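Side-chain contact in Red carotenoid protein (RCP) (Nostoc sp., PDB 5FCY), which binds beta-carotene and related carotenoids as a small soluble, all-helical protein, probably serving in cyanobacterial photoprotection: residues F32-M37 against G108-T113. Residues are numbered along the deposited sequence; the frame is centred on the assembly and turned at random.
Sequences FIYKEM and GMDNAT. With BCR (beta-carotene), chain B.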
loop_
_atom_site.group_PDB
_atom_site.type_symbol
_atom_site.label_atom_id
_atom_site.label_comp_id
_atom_site.label_asym_id
_atom_site.label_seq_id
_atom_site.Cartn_x
_atom_site.Cartn_y
_atom_site.Cartn_z
ATOM N N PHE A 32 -1.142 -3.001 -8.839
ATOM C CA PHE A 32 -0.654 -3.765 -9.980
ATOM C C PHE A 32 0.567 -4.593 -9.606
ATOM O O PHE A 32 0.700 -5.741 -10.044
ATOM C CB PHE A 32 -0.344 -2.831 -11.147
ATOM C CG PHE A 32 -1.569 -2.334 -11.855
ATOM C CD1 PHE A 32 -2.314 -3.184 -12.655
ATOM C CD2 PHE A 32 -1.980 -1.021 -11.718
ATOM C CE1 PHE A 32 -3.443 -2.734 -13.305
ATOM C CE2 PHE A 32 -3.110 -0.564 -12.368
ATOM C CZ PHE A 32 -3.841 -1.421 -13.162
ATOM N N ILE A 33 1.466 -4.032 -8.793
ATOM C CA ILE A 33 2.577 -4.816 -8.257
ATOM C C ILE A 33 2.051 -6.072 -7.575
ATOM O O ILE A 33 2.603 -7.165 -7.739
ATOM C CB ILE A 33 3.420 -3.962 -7.291
ATOM C CG1 ILE A 33 4.095 -2.813 -8.041
ATOM C CG2 ILE A 33 4.475 -4.818 -6.597
ATOM C CD1 ILE A 33 4.738 -1.772 -7.137
ATOM N N TYR A 34 0.977 -5.932 -6.794
ATOM C CA TYR A 34 0.401 -7.086 -6.110
ATOM C C TYR A 34 -0.063 -8.152 -7.093
ATOM O O TYR A 34 -0.038 -9.345 -6.770
ATOM C CB TYR A 34 -0.760 -6.637 -5.222
ATOM C CG TYR A 34 -1.742 -7.736 -4.883
ATOM C CD1 TYR A 34 -1.468 -8.657 -3.881
ATOM C CD2 TYR A 34 -2.951 -7.846 -5.561
ATOM C CE1 TYR A 34 -2.368 -9.661 -3.567
ATOM C CE2 TYR A 34 -3.856 -8.844 -5.254
ATOM C CZ TYR A 34 -3.560 -9.748 -4.257
ATOM O OH TYR A 34 -4.463 -10.741 -3.954
ATOM N N LYS A 35 -0.491 -7.752 -8.293
ATOM C CA LYS A 35 -0.919 -8.722 -9.294
ATOM C C LYS A 35 0.253 -9.369 -10.022
ATOM O O LYS A 35 0.072 -10.424 -10.638
ATOM C CB LYS A 35 -1.860 -8.061 -10.306
ATOM C CG LYS A 35 -3.137 -7.481 -9.695
ATOM C CD LYS A 35 -4.033 -8.545 -9.061
ATOM C CE LYS A 35 -5.013 -9.142 -10.060
ATOM N NZ LYS A 35 -5.833 -10.222 -9.439
ATOM N N GLU A 36 1.444 -8.770 -9.967
ATOM C CA GLU A 36 2.645 -9.385 -10.513
ATOM C C GLU A 36 3.334 -10.303 -9.508
ATOM O O GLU A 36 4.517 -10.618 -9.680
ATOM C CB GLU A 36 3.628 -8.309 -10.985
ATOM C CG GLU A 36 2.999 -7.181 -11.789
ATOM C CD GLU A 36 2.325 -7.663 -13.061
ATOM O OE1 GLU A 36 2.819 -7.329 -14.160
ATOM O OE2 GLU A 36 1.302 -8.376 -12.963
ATOM N N MET A 37 2.626 -10.733 -8.468
ATOM C CA MET A 37 3.228 -11.519 -7.395
ATOM C C MET A 37 2.365 -12.737 -7.080
ATOM O O MET A 37 1.846 -13.392 -7.986
ATOM C CB MET A 37 3.410 -10.661 -6.137
ATOM C CG MET A 37 4.158 -9.347 -6.377
ATOM S SD MET A 37 5.957 -9.499 -6.369
ATOM C CE MET A 37 6.391 -8.521 -7.807
ATOM N N GLY A 108 -8.247 -8.866 0.645
ATOM C CA GLY A 108 -9.620 -8.453 0.868
ATOM C C GLY A 108 -10.265 -7.803 -0.339
ATOM O O GLY A 108 -11.495 -7.714 -0.400
ATOM N N MET A 109 -9.463 -7.345 -1.300
ATOM C CA MET A 109 -9.987 -6.761 -2.528
ATOM C C MET A 109 -10.275 -7.820 -3.587
ATOM O O MET A 109 -11.285 -7.729 -4.292
ATOM C CB MET A 109 -9.001 -5.724 -3.077
ATOM C CG MET A 109 -8.927 -4.449 -2.242
ATOM S SD MET A 109 -7.628 -3.310 -2.758
ATOM C CE MET A 109 -8.280 -2.728 -4.321
ATOM N N ASP A 110 -9.406 -8.827 -3.716
ATOM C CA ASP A 110 -9.692 -9.936 -4.621
ATOM C C ASP A 110 -10.905 -10.731 -4.159
ATOM O O ASP A 110 -11.638 -11.279 -4.988
ATOM C CB ASP A 110 -8.476 -10.858 -4.736
ATOM C CG ASP A 110 -7.505 -10.419 -5.816
ATOM O OD1 ASP A 110 -7.949 -9.809 -6.812
ATOM O OD2 ASP A 110 -6.296 -10.695 -5.673
ATOM N N ASN A 111 -11.130 -10.806 -2.848
ATOM C CA ASN A 111 -12.272 -11.512 -2.287
ATOM C C ASN A 111 -13.486 -10.609 -2.100
ATOM O O ASN A 111 -14.448 -11.014 -1.441
ATOM C CB ASN A 111 -11.892 -12.147 -0.946
ATOM C CG ASN A 111 -10.670 -13.038 -1.050
ATOM O OD1 ASN A 111 -10.284 -13.454 -2.143
ATOM N ND2 ASN A 111 -10.055 -13.340 0.088
ATOM N N ALA A 112 -13.460 -9.401 -2.658
ATOM C CA ALA A 112 -14.571 -8.453 -2.599
ATOM C C ALA A 112 -14.872 -7.974 -1.184
ATOM O O ALA A 112 -15.920 -7.355 -0.957
ATOM C CB ALA A 112 -15.841 -9.046 -3.223
ATOM N N THR A 113 -13.987 -8.240 -0.221
ATOM C CA THR A 113 -14.201 -7.755 1.138
ATOM C C THR A 113 -13.879 -6.271 1.266
ATOM O O THR A 113 -14.529 -5.563 2.043
ATOM C CB THR A 113 -13.350 -8.554 2.125
ATOM O OG1 THR A 113 -13.446 -9.951 1.825
ATOM C CG2 THR A 113 -13.825 -8.316 3.547
HETATM C C1 BCR B . -10.048 4.146 -6.433
HETATM C C2 BCR B . -10.470 4.746 -7.772
HETATM C C3 BCR B . -9.447 5.702 -8.376
HETATM C C4 BCR B . -8.021 5.282 -8.043
HETATM C C5 BCR B . -7.991 3.835 -7.616
HETATM C C6 BCR B . -8.689 3.482 -6.538
HETATM C C7 BCR B . -8.238 2.514 -5.484
HETATM C C8 BCR B . -7.060 1.858 -5.437
HETATM C C9 BCR B . -6.724 0.919 -4.325
HETATM C C10 BCR B . -5.543 0.250 -4.362
HETATM C C11 BCR B . -5.074 -0.700 -3.337
HETATM C C33 BCR B . -7.236 2.858 -8.454
HETATM C C31 BCR B . -11.140 3.164 -6.012
HETATM C C32 BCR B . -9.943 5.280 -5.427
HETATM C C34 BCR B . -7.721 0.754 -3.208
HETATM C C12 BCR B . -3.875 -1.294 -3.463
HETATM C C13 BCR B . -3.341 -2.252 -2.461
HETATM C C14 BCR B . -2.119 -2.812 -2.673
HETATM C C15 BCR B . -1.463 -3.768 -1.769
HETATM C C16 BCR B . -0.263 -4.298 -2.051
HETATM C C17 BCR B . 0.346 -5.250 -1.110
HETATM C C18 BCR B . 1.539 -5.848 -1.299
HETATM C C19 BCR B . 2.014 -6.777 -0.238
HETATM C C20 BCR B . 3.209 -7.381 -0.245
HETATM C C21 BCR B . 3.585 -8.276 0.859
HETATM C C22 BCR B . 4.756 -8.942 0.898
HETATM C C23 BCR B . 5.008 -9.842 2.060
HETATM C C24 BCR B . 6.082 -10.637 2.152
HETATM C C25 BCR B . 6.338 -11.556 3.299
HETATM C C26 BCR B . 5.493 -11.729 4.317
HETATM C C27 BCR B . 5.977 -11.431 5.717
HETATM C C28 BCR B . 7.487 -11.622 5.774
HETATM C C29 BCR B . 7.941 -12.720 4.818
HETATM C C30 BCR B . 7.611 -12.375 3.366
HETATM C C35 BCR B . -4.183 -2.540 -1.248
HETATM C C36 BCR B . 2.326 -5.559 -2.548
HETATM C C37 BCR B . 5.719 -8.759 -0.241
HETATM C C38 BCR B . 4.114 -12.304 4.111
HETATM C C39 BCR B . 7.385 -13.648 2.564
HETATM C C40 BCR B . 8.795 -11.620 2.774
#
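Y34 and D110 reach each other to one side of the polyene of the bound beta-carotene because Y34 sets its CG anti to the backbone N (chi1 158°), which carries the ring out to the end of helix 95-110. The tyrosine and the aspartate extend toward each other from their two helices, and Y34 OH donates a hydrogen bond of 2.5 Å to D110 OD2. That oxygen lies at the edge of the Y34 ring and in its plane, while the ring and carboxylate planes are 39° apart. The hydroxyl meets OD2 on its anti side, 24° out of the carboxylate plane. K35 takes the other oxygen: its chain, bent at chi2 and chi3, brings NZ to 3.4 Å from D110 OD1, a salt bridge with a weak hydrogen bond. Neighbouring residues of one helix thus divide a single carboxylate between them, and the lysine charge would be expected to keep D110 ionised. With K35 and D110 both exposed, solvent probably softens this charge pair.

Closer to the pigment, the same two segments border the carotenoid. Y34 CB lies 4.0 Å from C16 of the beta-carotene, and M109 sets its SD 3.7 Å from C11 and its CE 3.7 Å from C34. A phenylalanine in place of Y34 could still border the polyene but would probably leave D110 OD2 without its hydroxyl donor and the bridge resting on the weak K35 pair.

The contact joins the C-terminal ends of helices 23-35 and 95-110 beside the carotenoid pocket of this all-helical domain. Y34 also packs on Y103 and S106 of helix 95-110, whereas I33 turns to helices 125-136 and 139-150.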